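Local coordinates for protein lysyl-trna-dependent l-ysyl-phosphatidylgycerol synthase (Bacillus licheniformis, PDB 4V36) that transfers lysine from lysyl-tRNA to phosphatidylglycerol, forming lysyl-phosphatidylglycerol, a membrane lipid modification linked to bacterial resistance, at residues 114-120 against 304-310; 59-65 against 90-96; 39-43 against 52-56; 165-169 against 185-189. All coordinates share one frame; numbering follows the deposited sequence.

Contact 1: 114-120 against 304-310; sequences KLGEEAI and PVWRGKY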
# COMPACT_ATOMS: atom_id res chain seq x y z
N LYS A 114 12.84 10.87 2.04
CA LYS A 114 11.61 10.51 2.74
C LYS A 114 10.37 10.85 1.91
O LYS A 114 10.11 12.01 1.61
CB LYS A 114 11.54 11.21 4.10
CG LYS A 114 10.56 10.57 5.07
CD LYS A 114 10.78 11.06 6.49
CE LYS A 114 9.93 10.27 7.48
NZ LYS A 114 10.15 10.73 8.88
N LEU A 115 9.61 9.82 1.56
CA LEU A 115 8.43 9.97 0.71
C LEU A 115 7.20 10.36 1.52
O LEU A 115 6.32 11.06 1.02
CB LEU A 115 8.16 8.66 -0.04
CG LEU A 115 9.28 8.15 -0.94
CD1 LEU A 115 9.10 6.67 -1.22
CD2 LEU A 115 9.32 8.94 -2.24
N GLY A 116 7.15 9.90 2.76
CA GLY A 116 6.00 10.13 3.61
C GLY A 116 6.03 9.19 4.80
O GLY A 116 7.04 8.52 5.04
N GLU A 117 4.93 9.12 5.54
CA GLU A 117 4.85 8.26 6.70
C GLU A 117 3.55 7.46 6.71
O GLU A 117 2.50 7.98 6.35
CB GLU A 117 4.98 9.08 7.99
CG GLU A 117 6.36 9.65 8.23
CD GLU A 117 6.41 10.62 9.40
OE1 GLU A 117 5.59 11.55 9.44
OE2 GLU A 117 7.28 10.44 10.28
N GLU A 118 3.64 6.20 7.12
CA GLU A 118 2.47 5.35 7.25
C GLU A 118 1.82 5.54 8.61
O GLU A 118 2.49 5.52 9.64
CB GLU A 118 2.83 3.88 7.04
CG GLU A 118 3.17 3.50 5.61
CD GLU A 118 3.47 2.03 5.45
OE1 GLU A 118 3.76 1.37 6.47
OE2 GLU A 118 3.41 1.53 4.31
N ALA A 119 0.50 5.72 8.62
CA ALA A 119 -0.24 5.88 9.86
C ALA A 119 -0.56 4.53 10.48
O ALA A 119 -1.35 3.76 9.94
CB ALA A 119 -1.52 6.67 9.61
N ILE A 120 0.08 4.24 11.61
CA ILE A 120 -0.14 2.98 12.31
C ILE A 120 -0.96 3.20 13.57
O ILE A 120 -0.49 3.79 14.53
CB ILE A 120 1.19 2.31 12.69
CG1 ILE A 120 2.14 2.27 11.48
CG2 ILE A 120 0.95 0.90 13.23
CD1 ILE A 120 1.57 1.55 10.28
N PRO A 304 -2.07 8.14 15.24
CA PRO A 304 -1.27 6.97 14.88
C PRO A 304 0.21 7.15 15.20
O PRO A 304 0.65 8.26 15.49
CB PRO A 304 -1.48 6.88 13.37
CG PRO A 304 -1.58 8.31 12.95
CD PRO A 304 -2.22 9.06 14.10
N VAL A 305 0.96 6.05 15.14
CA VAL A 305 2.41 6.12 15.19
C VAL A 305 2.94 6.15 13.77
O VAL A 305 2.75 5.20 13.00
CB VAL A 305 3.01 4.93 15.95
CG1 VAL A 305 4.53 5.02 15.96
CG2 VAL A 305 2.47 4.88 17.38
N TRP A 306 3.61 7.24 13.40
CA TRP A 306 4.07 7.42 12.03
C TRP A 306 5.30 6.57 11.73
O TRP A 306 6.27 6.56 12.49
CB TRP A 306 4.38 8.89 11.76
CG TRP A 306 3.18 9.78 11.92
CD1 TRP A 306 2.93 10.65 12.94
CD2 TRP A 306 2.07 9.89 11.02
NE1 TRP A 306 1.73 11.29 12.74
CE2 TRP A 306 1.19 10.84 11.56
CE3 TRP A 306 1.74 9.28 9.80
CZ2 TRP A 306 -0.01 11.20 10.93
CZ3 TRP A 306 0.56 9.63 9.18
CH2 TRP A 306 -0.30 10.58 9.75
N ARG A 307 5.25 5.85 10.61
CA ARG A 307 6.39 5.06 10.15
C ARG A 307 6.82 5.52 8.76
O ARG A 307 6.09 5.33 7.78
CB ARG A 307 6.06 3.57 10.15
CG ARG A 307 7.23 2.69 9.72
CD ARG A 307 7.07 1.25 10.18
NE ARG A 307 5.98 0.56 9.50
CZ ARG A 307 4.97 -0.05 10.12
NH1 ARG A 307 4.92 -0.06 11.44
NH2 ARG A 307 4.02 -0.65 9.42
N GLY A 308 8.01 6.11 8.68
CA GLY A 308 8.49 6.70 7.44
C GLY A 308 8.82 5.72 6.34
O GLY A 308 9.30 4.61 6.59
N LYS A 309 8.53 6.12 5.11
CA LYS A 309 8.89 5.35 3.92
C LYS A 309 9.86 6.17 3.07
O LYS A 309 9.69 7.39 2.95
CB LYS A 309 7.65 4.96 3.12
CG LYS A 309 6.55 4.33 3.95
CD LYS A 309 6.29 2.89 3.54
CE LYS A 309 7.48 2.00 3.82
NZ LYS A 309 7.20 0.57 3.47
N TYR A 310 10.85 5.52 2.49
CA TYR A 310 11.93 6.24 1.82
C TYR A 310 12.17 5.78 0.39
O TYR A 310 11.92 4.63 0.04
CB TYR A 310 13.23 6.11 2.62
CG TYR A 310 13.14 6.66 4.02
CD1 TYR A 310 12.70 5.87 5.07
CD2 TYR A 310 13.52 7.97 4.30
CE1 TYR A 310 12.62 6.36 6.36
CE2 TYR A 310 13.44 8.48 5.58
CZ TYR A 310 12.99 7.67 6.61
OH TYR A 310 12.92 8.17 7.89
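A classic beta bulge sets both Leu115 and Gly116 against Lys309 in the antiparallel pair of 114-120 with 305-310. Leu115 N donates to Lys309 O at 2.8 Å, while Lys309 N returns a nearly straight bond to Gly116 O (170°). Beyond the bulge, Glu118 pairs with Arg307 and Ile120 with Val305 through reciprocal backbone hydrogen bonds.

Charged groups line the face bearing Glu118, Arg307 and Lys309. Glu118 OE1 makes a salt bridge to Arg307 NH2 at 3.6 Å, the planes turned 71° apart; OE2 forms a long one with Lys309 NZ, which bonds to Gln96 O. Asn257 also binds Glu118 OE1, and Glu220 is the stronger partner of Arg307 NH2. Over one guanidinium face sits Ile120 CD1, 3.4 Å from Arg307 NH2.

The other face mixes packing with an ion pair. Ala119 CB touches Trp306 CZ3 at 3.6 Å. The extended Lys114 chain passes obliquely across Tyr310, Lys114 CG 3.6 Å from Tyr310 CE2, and its NZ salt-bridges Glu117 OE2 at 3.2 Å; Arg296 pairs with Glu117 OE1.

Buried Arg307 NE lacks a hydrogen-bond partner, so carboxylates grip this partly exposed guanidinium through NH2, probably favouring its charged form beside buried Glu118 and Lys309.

Contact 2: 59-65 against 90-96; sequences QRLVVLG and YLVIFYQ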
# COMPACT_ATOMS: atom_id res chain seq x y z
N GLN A 59 15.80 1.83 -19.20
CA GLN A 59 17.03 1.25 -18.68
C GLN A 59 17.09 1.39 -17.16
O GLN A 59 18.17 1.37 -16.57
CB GLN A 59 18.25 1.91 -19.32
CG GLN A 59 18.43 1.63 -20.81
CD GLN A 59 17.48 2.43 -21.68
OE1 GLN A 59 17.17 3.58 -21.38
NE2 GLN A 59 17.01 1.82 -22.76
N ARG A 60 15.92 1.54 -16.54
CA ARG A 60 15.86 1.72 -15.09
C ARG A 60 14.84 0.79 -14.44
O ARG A 60 13.70 0.69 -14.88
CB ARG A 60 15.51 3.18 -14.76
CG ARG A 60 16.48 4.19 -15.37
CD ARG A 60 16.16 5.61 -14.95
NE ARG A 60 16.98 6.58 -15.68
CZ ARG A 60 17.03 7.87 -15.40
NH1 ARG A 60 16.31 8.37 -14.40
NH2 ARG A 60 17.80 8.67 -16.12
N LEU A 61 15.27 0.10 -13.38
CA LEU A 61 14.41 -0.83 -12.66
C LEU A 61 13.94 -0.22 -11.34
O LEU A 61 14.74 0.29 -10.56
CB LEU A 61 15.15 -2.14 -12.39
CG LEU A 61 15.73 -2.90 -13.59
CD1 LEU A 61 16.55 -4.08 -13.11
CD2 LEU A 61 14.62 -3.36 -14.52
N VAL A 62 12.63 -0.28 -11.10
CA VAL A 62 12.07 0.25 -9.86
C VAL A 62 11.58 -0.87 -8.94
O VAL A 62 10.62 -1.57 -9.26
CB VAL A 62 10.89 1.21 -10.13
CG1 VAL A 62 10.40 1.83 -8.83
CG2 VAL A 62 11.32 2.30 -11.11
N VAL A 63 12.26 -1.04 -7.81
CA VAL A 63 11.89 -2.06 -6.84
C VAL A 63 10.82 -1.54 -5.88
O VAL A 63 10.90 -0.41 -5.40
CB VAL A 63 13.12 -2.53 -6.03
CG1 VAL A 63 12.72 -3.56 -4.98
CG2 VAL A 63 14.19 -3.08 -6.95
N LEU A 64 9.81 -2.37 -5.61
CA LEU A 64 8.75 -2.00 -4.69
C LEU A 64 9.05 -2.48 -3.27
O LEU A 64 8.88 -3.65 -2.95
CB LEU A 64 7.41 -2.56 -5.16
CG LEU A 64 6.19 -2.18 -4.31
CD1 LEU A 64 6.02 -0.67 -4.28
CD2 LEU A 64 4.94 -2.86 -4.82
N GLY A 65 9.51 -1.56 -2.42
CA GLY A 65 9.76 -1.86 -1.03
C GLY A 65 11.02 -2.66 -0.78
O GLY A 65 11.82 -2.89 -1.69
N TYR A 90 21.61 -1.49 -16.19
CA TYR A 90 20.38 -0.86 -15.72
C TYR A 90 20.60 -0.11 -14.41
O TYR A 90 21.38 -0.53 -13.56
CB TYR A 90 19.28 -1.91 -15.52
CG TYR A 90 18.78 -2.54 -16.80
CD1 TYR A 90 19.06 -1.98 -18.04
CD2 TYR A 90 18.04 -3.71 -16.77
CE1 TYR A 90 18.61 -2.56 -19.21
CE2 TYR A 90 17.58 -4.30 -17.93
CZ TYR A 90 17.87 -3.72 -19.15
OH TYR A 90 17.42 -4.30 -20.31
N LEU A 91 19.91 1.02 -14.26
CA LEU A 91 19.91 1.76 -13.01
C LEU A 91 18.80 1.21 -12.11
O LEU A 91 17.69 0.96 -12.58
CB LEU A 91 19.71 3.26 -13.26
CG LEU A 91 19.71 4.17 -12.03
CD1 LEU A 91 21.07 4.17 -11.35
CD2 LEU A 91 19.28 5.58 -12.40
N VAL A 92 19.10 1.02 -10.83
CA VAL A 92 18.13 0.43 -9.92
C VAL A 92 17.62 1.43 -8.89
O VAL A 92 18.41 2.10 -8.22
CB VAL A 92 18.72 -0.79 -9.19
CG1 VAL A 92 17.70 -1.37 -8.22
CG2 VAL A 92 19.16 -1.84 -10.19
N ILE A 93 16.30 1.52 -8.78
CA ILE A 93 15.66 2.41 -7.82
C ILE A 93 14.82 1.61 -6.83
O ILE A 93 14.12 0.67 -7.22
CB ILE A 93 14.77 3.45 -8.53
CG1 ILE A 93 15.54 4.14 -9.66
CG2 ILE A 93 14.22 4.46 -7.55
CD1 ILE A 93 14.67 4.95 -10.60
N PHE A 94 14.90 1.96 -5.55
CA PHE A 94 14.09 1.30 -4.53
C PHE A 94 13.02 2.25 -4.01
O PHE A 94 13.32 3.35 -3.55
CB PHE A 94 14.98 0.81 -3.38
CG PHE A 94 15.96 -0.25 -3.78
CD1 PHE A 94 17.22 0.09 -4.26
CD2 PHE A 94 15.63 -1.59 -3.69
CE1 PHE A 94 18.12 -0.88 -4.64
CE2 PHE A 94 16.53 -2.57 -4.06
CZ PHE A 94 17.78 -2.21 -4.54
N TYR A 95 11.76 1.81 -4.08
CA TYR A 95 10.64 2.67 -3.73
C TYR A 95 9.91 2.19 -2.47
O TYR A 95 9.53 1.02 -2.37
CB TYR A 95 9.66 2.75 -4.91
CG TYR A 95 8.41 3.54 -4.62
CD1 TYR A 95 8.47 4.91 -4.40
CD2 TYR A 95 7.17 2.93 -4.58
CE1 TYR A 95 7.33 5.64 -4.14
CE2 TYR A 95 6.02 3.65 -4.32
CZ TYR A 95 6.10 5.00 -4.10
OH TYR A 95 4.96 5.72 -3.84
N GLN A 96 9.73 3.11 -1.53
CA GLN A 96 9.07 2.84 -0.25
C GLN A 96 9.76 1.77 0.58
O GLN A 96 9.16 0.76 0.95
CB GLN A 96 7.60 2.46 -0.46
CG GLN A 96 6.71 3.61 -0.88
CD GLN A 96 5.24 3.32 -0.66
OE1 GLN A 96 4.87 2.52 0.19
NE2 GLN A 96 4.38 3.98 -1.44
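Val63 and Phe94 meet in the most closely packed part of this parallel strand pair, the two strands of the beta-alpha-beta unit 60-69, 74-87, 91-97. Val63 CB lies 3.6 Å from Phe94 CD2, and the two side chains run alongside one another, pointing the same way. Val63 CG2 also reaches Val92 CG1 at 4.1 Å; on this face Phe81 of the crossover helix 74-87 touches both valines. The Phe94 ring also meets Tyr110 edge-to-face and Tyr105 at an oblique angle.

On the other face, Leu64 CD1 comes to the edge of the Tyr95 ring, 3.8 Å from CD2. With its ring carbon CG turned opposite the backbone N (chi1 176°), Tyr95 projects beside Leu64, while Val62 CG1 packs against Tyr95 CB at 4.1 Å. Helix 319-330 lies against this face, touching Ile93 and Tyr95.

Toward the start of both strands the packing is looser and solvent is nearer. Arg60 and Leu91 run side by side, Leu91 CD2 lying over one face of the guanidinium at 4.1 Å from Arg60 NE. Leu61 CD1 approaches the edge of the Tyr90 ring, 4.0 Å from CD2, and Tyr90 OH is held by Glu9.

Six backbone hydrogen bonds run from Leu91 N to Gln59 O through to Gly65 N to Tyr95 O, the Val63 N to Ile93 O bond measuring 2.6 Å. This ladder is continuous; what changes along it is the side chains, hydrocarbon and aromatic inside, with the charge of Arg60 at the outer end.

Contact 3: 39-43 against 52-56; sequences DKRFF and IQFAK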
# COMPACT_ATOMS: atom_id res chain seq x y z
N ASP A 39 1.67 -7.32 -12.16
CA ASP A 39 2.22 -6.21 -12.93
C ASP A 39 3.66 -5.91 -12.53
O ASP A 39 4.22 -4.87 -12.88
CB ASP A 39 1.36 -4.95 -12.76
CG ASP A 39 1.32 -4.46 -11.33
OD1 ASP A 39 1.59 -5.27 -10.41
OD2 ASP A 39 1.00 -3.27 -11.12
N LYS A 40 4.26 -6.83 -11.78
CA LYS A 40 5.65 -6.69 -11.37
C LYS A 40 6.41 -8.00 -11.58
O LYS A 40 5.86 -9.08 -11.36
CB LYS A 40 5.74 -6.27 -9.90
CG LYS A 40 5.31 -4.84 -9.64
CD LYS A 40 5.22 -4.56 -8.15
CE LYS A 40 4.09 -5.35 -7.51
NZ LYS A 40 2.77 -5.00 -8.11
N ARG A 41 7.66 -7.89 -12.01
CA ARG A 41 8.51 -9.07 -12.18
C ARG A 41 9.13 -9.47 -10.85
O ARG A 41 9.28 -8.64 -9.95
CB ARG A 41 9.60 -8.81 -13.22
CG ARG A 41 9.06 -8.52 -14.62
CD ARG A 41 10.19 -8.46 -15.64
NE ARG A 41 10.90 -9.73 -15.75
CZ ARG A 41 10.54 -10.73 -16.55
NH1 ARG A 41 9.46 -10.61 -17.31
NH2 ARG A 41 11.25 -11.84 -16.58
N PHE A 42 9.48 -10.74 -10.72
CA PHE A 42 10.03 -11.25 -9.47
C PHE A 42 11.49 -11.66 -9.62
O PHE A 42 11.90 -12.15 -10.67
CB PHE A 42 9.21 -12.44 -8.96
CG PHE A 42 7.80 -12.08 -8.59
CD1 PHE A 42 7.47 -10.79 -8.22
CD2 PHE A 42 6.80 -13.05 -8.61
CE1 PHE A 42 6.17 -10.46 -7.87
CE2 PHE A 42 5.50 -12.73 -8.27
CZ PHE A 42 5.19 -11.43 -7.90
N PHE A 43 12.27 -11.45 -8.56
CA PHE A 43 13.66 -11.89 -8.53
C PHE A 43 13.94 -12.65 -7.24
O PHE A 43 14.15 -12.04 -6.19
CB PHE A 43 14.61 -10.70 -8.67
CG PHE A 43 16.06 -11.09 -8.77
CD1 PHE A 43 16.63 -11.37 -10.00
CD2 PHE A 43 16.85 -11.19 -7.64
CE1 PHE A 43 17.96 -11.73 -10.10
CE2 PHE A 43 18.18 -11.55 -7.73
CZ PHE A 43 18.74 -11.82 -8.96
N ILE A 52 12.73 -10.11 -4.48
CA ILE A 52 12.62 -8.71 -4.87
C ILE A 52 11.59 -8.53 -5.99
O ILE A 52 11.71 -9.14 -7.05
CB ILE A 52 13.98 -8.14 -5.33
CG1 ILE A 52 14.87 -7.85 -4.12
CG2 ILE A 52 13.78 -6.86 -6.14
CD1 ILE A 52 16.18 -7.19 -4.48
N GLN A 53 10.58 -7.71 -5.73
CA GLN A 53 9.58 -7.39 -6.74
C GLN A 53 9.91 -6.04 -7.38
O GLN A 53 10.27 -5.09 -6.68
CB GLN A 53 8.18 -7.35 -6.12
CG GLN A 53 7.83 -8.60 -5.33
CD GLN A 53 6.43 -8.55 -4.75
OE1 GLN A 53 5.58 -7.78 -5.21
NE2 GLN A 53 6.18 -9.36 -3.73
N PHE A 54 9.78 -5.96 -8.70
CA PHE A 54 10.18 -4.75 -9.40
C PHE A 54 9.46 -4.57 -10.73
O PHE A 54 8.76 -5.47 -11.20
CB PHE A 54 11.69 -4.75 -9.64
CG PHE A 54 12.15 -5.84 -10.58
CD1 PHE A 54 12.36 -7.13 -10.11
CD2 PHE A 54 12.39 -5.56 -11.91
CE1 PHE A 54 12.79 -8.13 -10.97
CE2 PHE A 54 12.82 -6.56 -12.78
CZ PHE A 54 13.01 -7.84 -12.30
N ALA A 55 9.63 -3.40 -11.33
CA ALA A 55 9.11 -3.11 -12.65
C ALA A 55 10.18 -2.43 -13.49
O ALA A 55 11.02 -1.70 -12.97
CB ALA A 55 7.87 -2.23 -12.56
N LYS A 56 10.16 -2.69 -14.79
CA LYS A 56 11.18 -2.15 -15.69
C LYS A 56 10.68 -0.90 -16.41
O LYS A 56 9.59 -0.90 -16.99
CB LYS A 56 11.60 -3.21 -16.71
CG LYS A 56 12.70 -2.76 -17.66
CD LYS A 56 13.11 -3.89 -18.60
CE LYS A 56 14.14 -3.43 -19.61
NZ LYS A 56 13.61 -2.34 -20.48
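Strands 41-43 and 52-56 pair antiparallel, their axes 4.8 Å apart at closest approach, as the two arms of a beta hairpin at one border of the chain's mixed sheet. Arg41 and Phe54 form a hydrogen-bonded pair, with Arg41 N 2.8 Å from Phe54 O and Phe54 N returning a bond to Arg41 O; Phe43 and Ile52 repeat the pattern, and Phe42 and Gln53 form the non-hydrogen-bonded pair between them.

Phe54 turns its ring toward Arg41 and Phe43 of the partner strand because CG sits between the backbone N and the carbonyl carbon (chi1 66°). Arg41 CB then lies over one face in a CH-pi contact, 4.0 Å from the Phe54 ring centroid, while Phe43 CB approaches Phe54 CE1 at 3.9 Å. Farther out, the Arg41 chain bends at chi3 and its NE bonds to Ile10 O. Phe81 of helix 74-87 meets the rings of both Phe43 and Phe54.

The opposite face carries Phe42 and Gln53, side by side and pointing the same way, with ring and amide planes 59° apart. Phe42 CE1 touches Gln53 CG at 3.6 Å, and Ser32 O takes a hydrogen bond from Gln53 NE2. Lys40 curls back on its own segment, also bonding to the carbonyls of Leu34 and Phe181; its NZ meets Asp39 OD1 on the syn side at 2.6 Å, in a salt bridge.

Contact 4: 165-169 against 185-189; sequences LRQVS and FFQED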
# COMPACT_ATOMS: atom_id res chain seq x y z
N LEU A 165 -19.55 -5.62 -6.33
CA LEU A 165 -18.36 -4.86 -5.95
C LEU A 165 -17.89 -3.98 -7.11
O LEU A 165 -17.42 -2.87 -6.89
CB LEU A 165 -17.23 -5.79 -5.51
CG LEU A 165 -17.50 -6.68 -4.30
CD1 LEU A 165 -16.23 -7.43 -3.92
CD2 LEU A 165 -18.01 -5.88 -3.12
N ARG A 166 -18.03 -4.49 -8.33
CA ARG A 166 -17.61 -3.76 -9.51
C ARG A 166 -18.47 -2.51 -9.73
O ARG A 166 -17.96 -1.45 -10.08
CB ARG A 166 -17.66 -4.65 -10.76
CG ARG A 166 -17.24 -3.94 -12.03
CD ARG A 166 -17.24 -4.88 -13.23
NE ARG A 166 -16.26 -5.95 -13.10
CZ ARG A 166 -14.97 -5.83 -13.38
NH1 ARG A 166 -14.49 -4.66 -13.80
NH2 ARG A 166 -14.15 -6.86 -13.23
N GLN A 167 -19.77 -2.66 -9.50
CA GLN A 167 -20.70 -1.54 -9.62
C GLN A 167 -20.33 -0.42 -8.65
O GLN A 167 -20.37 0.76 -8.99
CB GLN A 167 -22.13 -2.00 -9.37
CG GLN A 167 -22.67 -2.95 -10.44
CD GLN A 167 -24.03 -3.52 -10.08
OE1 GLN A 167 -24.58 -3.24 -9.02
NE2 GLN A 167 -24.57 -4.34 -10.97
N VAL A 168 -19.96 -0.81 -7.43
CA VAL A 168 -19.50 0.14 -6.42
C VAL A 168 -18.16 0.75 -6.84
O VAL A 168 -17.95 1.96 -6.72
CB VAL A 168 -19.35 -0.53 -5.04
CG1 VAL A 168 -18.67 0.41 -4.06
CG2 VAL A 168 -20.70 -0.98 -4.52
N SER A 169 -17.27 -0.09 -7.35
CA SER A 169 -15.95 0.35 -7.78
C SER A 169 -16.02 1.31 -8.96
O SER A 169 -15.42 2.38 -8.94
CB SER A 169 -15.07 -0.85 -8.14
OG SER A 169 -13.82 -0.44 -8.65
N PHE A 185 -5.70 -2.42 -7.72
CA PHE A 185 -6.80 -2.12 -8.61
C PHE A 185 -7.79 -3.28 -8.63
O PHE A 185 -7.52 -4.34 -8.06
CB PHE A 185 -6.30 -1.80 -10.03
CG PHE A 185 -5.33 -2.80 -10.58
CD1 PHE A 185 -5.77 -3.94 -11.23
CD2 PHE A 185 -3.96 -2.60 -10.46
CE1 PHE A 185 -4.88 -4.87 -11.74
CE2 PHE A 185 -3.06 -3.52 -10.96
CZ PHE A 185 -3.52 -4.65 -11.61
N PHE A 186 -8.92 -3.08 -9.29
CA PHE A 186 -9.96 -4.10 -9.33
C PHE A 186 -9.62 -5.23 -10.30
O PHE A 186 -9.96 -5.16 -11.48
CB PHE A 186 -11.31 -3.47 -9.70
CG PHE A 186 -12.50 -4.31 -9.32
CD1 PHE A 186 -12.90 -5.36 -10.12
CD2 PHE A 186 -13.21 -4.03 -8.17
CE1 PHE A 186 -14.00 -6.14 -9.77
CE2 PHE A 186 -14.31 -4.80 -7.82
CZ PHE A 186 -14.70 -5.85 -8.62
N GLN A 187 -8.94 -6.25 -9.79
CA GLN A 187 -8.69 -7.46 -10.56
C GLN A 187 -9.26 -8.67 -9.81
O GLN A 187 -8.99 -8.85 -8.62
CB GLN A 187 -7.20 -7.67 -10.83
CG GLN A 187 -6.91 -8.90 -11.67
CD GLN A 187 -5.47 -9.34 -11.58
OE1 GLN A 187 -5.09 -10.10 -10.69
NE2 GLN A 187 -4.65 -8.87 -12.51
N GLU A 188 -10.03 -9.48 -10.52
CA GLU A 188 -10.73 -10.61 -9.91
C GLU A 188 -9.79 -11.63 -9.28
O GLU A 188 -10.04 -12.09 -8.17
CB GLU A 188 -11.62 -11.27 -10.96
CG GLU A 188 -12.64 -10.32 -11.56
CD GLU A 188 -13.29 -10.86 -12.82
OE1 GLU A 188 -12.92 -11.97 -13.25
OE2 GLU A 188 -14.16 -10.16 -13.37
N ASP A 189 -8.70 -11.96 -9.97
CA ASP A 189 -7.68 -12.86 -9.42
C ASP A 189 -7.13 -12.31 -8.11
O ASP A 189 -7.02 -13.04 -7.12
CB ASP A 189 -6.54 -13.05 -10.42
CG ASP A 189 -6.82 -14.15 -11.43
OD1 ASP A 189 -7.42 -15.17 -11.05
OD2 ASP A 189 -6.43 -13.98 -12.61
O HOH W 1 -11.27 -4.07 -13.34
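Helix 159-173 meets the loop leading into the short helix 188-191 through Phe186, the central residue of an inverse gamma turn. A trans first torsion (chi1 -161°) carries the Phe186 ring onto the helix surface between Leu165, Arg166 and Ser169. Leu165 CB lies at the ring edge, in its plane, 3.9 Å from Phe186 CE2. Ser169 OG comes within 3.7 Å of Phe186 CD2, and that hydroxyl is hydrogen-bonded to Arg227, a residue of the lysine amide pocket.

Arg166, bent at chi3, slants across the ring. Phe186 CE1 sits over one face of its guanidinium, 3.5 Å from Arg166 NH2, but the two planes are 65° apart, so the groups are not stacked flat. The same NH2 makes a salt bridge with Glu188 OE2 at 3.3 Å, whose hydrogen bond is weak; OE2 lies at the guanidinium edge, near its plane, but the carboxylate is turned 74° to it. Arg159, at the start of the same helix, is a second salt-bridge partner of Glu188 OE2. A water accepts a weak bond from Arg166 NH1 and donates to Phe186 O, a tentative bridge to the turn.

Phe209 of strand 206-213 also touches Leu165, Ser169 and Phe186. The inverse gamma turn thus leads into an N-capped helix, with Gln187 at the N-cap, beside the lysine amide pocket of this acetyltransferase-clan domain.

How the contacts relate
From the N terminus, contact 3 closes first, a short hairpin connection between strands 41-44 and 50-57. Contact 2 follows in series, closing the beta-alpha-beta crossover through helix 74-87; strand 60-69 lies next to 50-57, and backbone bonds Val62 N to Ala55 O and Leu64 N to Gln53 O join contacts 2 and 3. Contact 1 spans the longest loop, bringing strand 305-313 between 91-97 and 111-122, where Lys309 NZ probably bonds to Gln96 O of contact 2. Nested inside that loop, contact 4 closes the short one from helix 159-173 to helix 188-191, across the chain's centre from contact 1. Its Phe185, not touching 165-169, packs on Asp39 of contact 3.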